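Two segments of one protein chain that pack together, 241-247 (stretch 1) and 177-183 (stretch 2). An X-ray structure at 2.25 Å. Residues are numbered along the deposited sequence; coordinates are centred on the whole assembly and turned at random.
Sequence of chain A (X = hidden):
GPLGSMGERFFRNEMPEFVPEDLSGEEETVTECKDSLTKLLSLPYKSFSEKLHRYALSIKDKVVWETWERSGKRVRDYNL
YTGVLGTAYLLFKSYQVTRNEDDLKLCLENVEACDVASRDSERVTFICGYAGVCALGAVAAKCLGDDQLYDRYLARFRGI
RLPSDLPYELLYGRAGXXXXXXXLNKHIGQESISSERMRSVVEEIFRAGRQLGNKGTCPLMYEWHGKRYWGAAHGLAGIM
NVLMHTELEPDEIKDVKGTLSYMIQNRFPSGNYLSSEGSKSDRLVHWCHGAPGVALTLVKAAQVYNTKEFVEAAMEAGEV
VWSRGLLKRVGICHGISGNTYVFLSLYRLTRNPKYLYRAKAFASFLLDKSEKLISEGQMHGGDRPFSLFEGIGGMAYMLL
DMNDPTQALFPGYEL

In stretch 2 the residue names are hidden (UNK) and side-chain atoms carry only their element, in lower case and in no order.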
# COMPACT_ATOMS: atom_id res chain seq x y z
N ASN A 241 9.94 -7.64 -0.71
CA ASN A 241 9.21 -6.83 -1.68
C ASN A 241 10.13 -5.79 -2.25
O ASN A 241 10.39 -5.79 -3.47
CB ASN A 241 7.94 -6.19 -1.09
CG ASN A 241 7.13 -5.42 -2.13
OD1 ASN A 241 7.01 -4.19 -2.09
ND2 ASN A 241 6.54 -6.13 -3.03
N VAL A 242 10.73 -4.98 -1.39
CA VAL A 242 11.66 -3.95 -1.89
C VAL A 242 12.82 -4.57 -2.68
O VAL A 242 13.26 -4.03 -3.69
CB VAL A 242 12.26 -3.04 -0.74
CG1 VAL A 242 12.87 -1.80 -1.35
CG2 VAL A 242 11.14 -2.57 0.20
N LEU A 243 13.34 -5.71 -2.19
CA LEU A 243 14.48 -6.29 -2.84
C LEU A 243 14.11 -6.73 -4.23
O LEU A 243 14.89 -6.56 -5.14
CB LEU A 243 15.06 -7.44 -2.00
CG LEU A 243 15.75 -6.99 -0.69
CD1 LEU A 243 16.12 -8.25 0.03
CD2 LEU A 243 17.00 -6.06 -0.93
N MET A 244 12.88 -7.23 -4.42
CA MET A 244 12.51 -7.69 -5.77
C MET A 244 12.44 -6.58 -6.77
O MET A 244 12.40 -6.83 -7.97
CB MET A 244 11.21 -8.49 -5.78
CG MET A 244 11.39 -9.75 -4.93
SD MET A 244 9.94 -10.80 -4.96
CE MET A 244 9.02 -10.15 -3.54
N HIS A 245 12.45 -5.35 -6.28
CA HIS A 245 12.34 -4.21 -7.17
C HIS A 245 13.68 -3.71 -7.67
O HIS A 245 13.68 -2.72 -8.42
CB HIS A 245 11.53 -3.11 -6.56
CG HIS A 245 10.06 -3.40 -6.53
ND1 HIS A 245 9.24 -3.19 -7.62
CD2 HIS A 245 9.28 -3.91 -5.56
CE1 HIS A 245 8.01 -3.56 -7.32
NE2 HIS A 245 8.00 -4.00 -6.08
N THR A 246 14.78 -4.41 -7.32
CA THR A 246 16.17 -4.01 -7.69
C THR A 246 16.86 -5.15 -8.44
O THR A 246 16.32 -6.25 -8.54
CB THR A 246 17.12 -3.73 -6.44
OG1 THR A 246 17.22 -4.91 -5.62
CG2 THR A 246 16.61 -2.69 -5.58
N GLU A 247 18.08 -4.91 -8.90
CA GLU A 247 18.77 -5.90 -9.69
C GLU A 247 19.48 -6.84 -8.75
O GLU A 247 20.52 -6.51 -8.24
CB GLU A 247 19.79 -5.23 -10.62
CG GLU A 247 19.19 -4.13 -11.51
CD GLU A 247 17.91 -4.64 -12.19
OE1 GLU A 247 16.79 -4.13 -11.86
OE2 GLU A 247 18.03 -5.58 -13.02
N UNK A 177 13.91 3.40 3.16
CA UNK A 177 14.62 4.45 2.48
C UNK A 177 14.83 4.00 1.03
O UNK A 177 14.76 4.77 0.07
c UNK A 177 17.90 4.70 1.65
o UNK A 177 19.62 7.48 -0.17
c UNK A 177 15.95 4.66 3.20
c UNK A 177 16.90 6.77 2.20
c UNK A 177 16.94 5.38 2.33
c UNK A 177 18.78 6.77 0.68
c UNK A 177 17.80 7.45 1.38
c UNK A 177 18.85 5.40 0.79
N UNK A 178 15.17 2.73 0.87
CA UNK A 178 15.50 2.17 -0.45
C UNK A 178 14.25 2.21 -1.35
O UNK A 178 14.34 2.55 -2.54
c UNK A 178 16.57 -1.53 -1.18
c UNK A 178 17.18 0.59 -2.47
c UNK A 178 16.14 -0.12 -1.55
c UNK A 178 15.94 0.72 -0.27
N UNK A 179 13.09 1.86 -0.77
CA UNK A 179 11.81 2.06 -1.46
C UNK A 179 11.65 3.50 -2.09
O UNK A 179 11.33 3.60 -3.27
c UNK A 179 9.30 1.38 -1.35
c UNK A 179 8.43 2.37 -1.97
c UNK A 179 6.29 3.69 -3.33
c UNK A 179 7.36 4.45 -2.71
c UNK A 179 7.37 1.65 -2.59
n UNK A 179 7.59 0.30 -2.35
c UNK A 179 8.44 3.78 -2.03
c UNK A 179 6.29 2.31 -3.29
c UNK A 179 8.75 0.15 -1.64
c UNK A 179 10.62 1.66 -0.56
N UNK A 180 11.97 4.55 -1.32
CA UNK A 180 11.89 5.94 -1.78
C UNK A 180 12.78 6.22 -2.96
O UNK A 180 12.41 7.01 -3.86
c UNK A 180 12.25 6.93 -0.65
N UNK A 181 14.00 5.66 -2.91
CA UNK A 181 14.94 5.79 -3.99
C UNK A 181 14.31 5.16 -5.24
O UNK A 181 14.33 5.76 -6.25
s UNK A 181 17.16 5.66 -2.21
c UNK A 181 16.27 5.04 -3.69
N UNK A 182 13.88 3.89 -5.15
CA UNK A 182 13.26 3.21 -6.30
C UNK A 182 12.09 4.03 -6.83
O UNK A 182 12.01 4.28 -7.98
c UNK A 182 13.50 -0.31 -4.81
c UNK A 182 14.85 0.55 -6.79
c UNK A 182 13.98 0.91 -5.52
c UNK A 182 12.81 1.84 -5.90
N UNK A 183 11.27 4.55 -5.95
CA UNK A 183 10.14 5.36 -6.32
C UNK A 183 10.57 6.64 -7.07
O UNK A 183 10.06 6.96 -8.15
c UNK A 183 8.32 6.78 -5.25
c UNK A 183 9.37 5.73 -5.05
c UNK A 183 6.96 6.41 -5.47
c UNK A 183 6.29 8.81 -5.56
c UNK A 183 8.66 8.14 -5.20
c UNK A 183 7.66 9.17 -5.38
c UNK A 183 5.94 7.43 -5.62

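Position 177 carries one carbon leading to a ring of six carbons, and the ring bears a single oxygen at its far end. The side chain is out of reach of stretch 1 and takes no part in the contact. A phenol of this kind is a tyrosine. Tyr177 is buried.

Position 178 has four side-chain carbons and no other element. The chain forks at its second carbon. That forked carbon lies 3.7 Å from CG1 of Val242, and the CA-to-CB bond points toward stretch 1. The atoms fit leucine. Leu178 has chi1 in t and chi2 in p, and the close atom is its CG.

Position 179 has one carbon followed by fused five- and six-membered rings. These rings hold eight carbons and one nitrogen, an indole. The CA-to-CB bond points sideways. Val242 CG2 lies at the ring edge, near its plane, 4.1 Å from the five-membered-ring carbon of 179 that is bonded to the nitrogen and lies outside the fusion. The backbone is closer still, with Val242 CG1 3.7 Å from the backbone N of 179. The residue is tryptophan. The ring carbon near Val242 CG2 is CD1 of Trp179, and the indole nitrogen NE1 is hydrogen-bonded elsewhere in the structure.

Position 180 shows a single side-chain carbon, which is out of reach of stretch 1. This identifies alanine. Ala180 is buried.

Position 181 has one carbon and then one sulfur. The side chain does not reach stretch 1. This is cysteine. The side chain of Cys181 is in the m rotamer. Its backbone N donates a hydrogen bond to Tyr177 O at 3.2 Å, one turn back in the helix.

Position 182 again has four carbons forked at the second. Its CA-to-CB bond points toward stretch 1, and its end carbons come close to Val242, His245 and Thr246. The residue is leucine. Leu182 adopts m for chi1 and t for chi2, unlike Leu178. Leu182 CD1 is 3.8 Å from Val242 CG1 and also 3.8 Å from His245 CB. Leu182 CD2 is 3.8 Å from the backbone atom His245 O and 3.9 Å from Thr246 CG2.

Position 183 has one carbon and a ring of six carbons with no oxygen. The side chain is out of reach of stretch 1. It is phenylalanine. Phe183 is buried.

The contact is small, burying 314 Å² in total, and no hydrogen bond crosses it. Leu178 and Leu182 are one helical turn apart, linked by a backbone hydrogen bond from Leu182 N to Leu178 O at 3.0 Å. This spacing puts both leucines on the side facing stretch 1. Val242 is the centre of the packing, since its CG1 reaches both leucines and its CG2 meets the indole edge. His245 and Thr246 lie in the loop or turn that follows the helix, and Leu182 packs against them as well as against Val242. Thr246 OG1 donates to Leu243 O at 2.9 Å, tying the loop residue back to the helix, while Thr246 CG2 makes the apolar approach to Leu182.

Stretch 2 177-183: YLWACLF
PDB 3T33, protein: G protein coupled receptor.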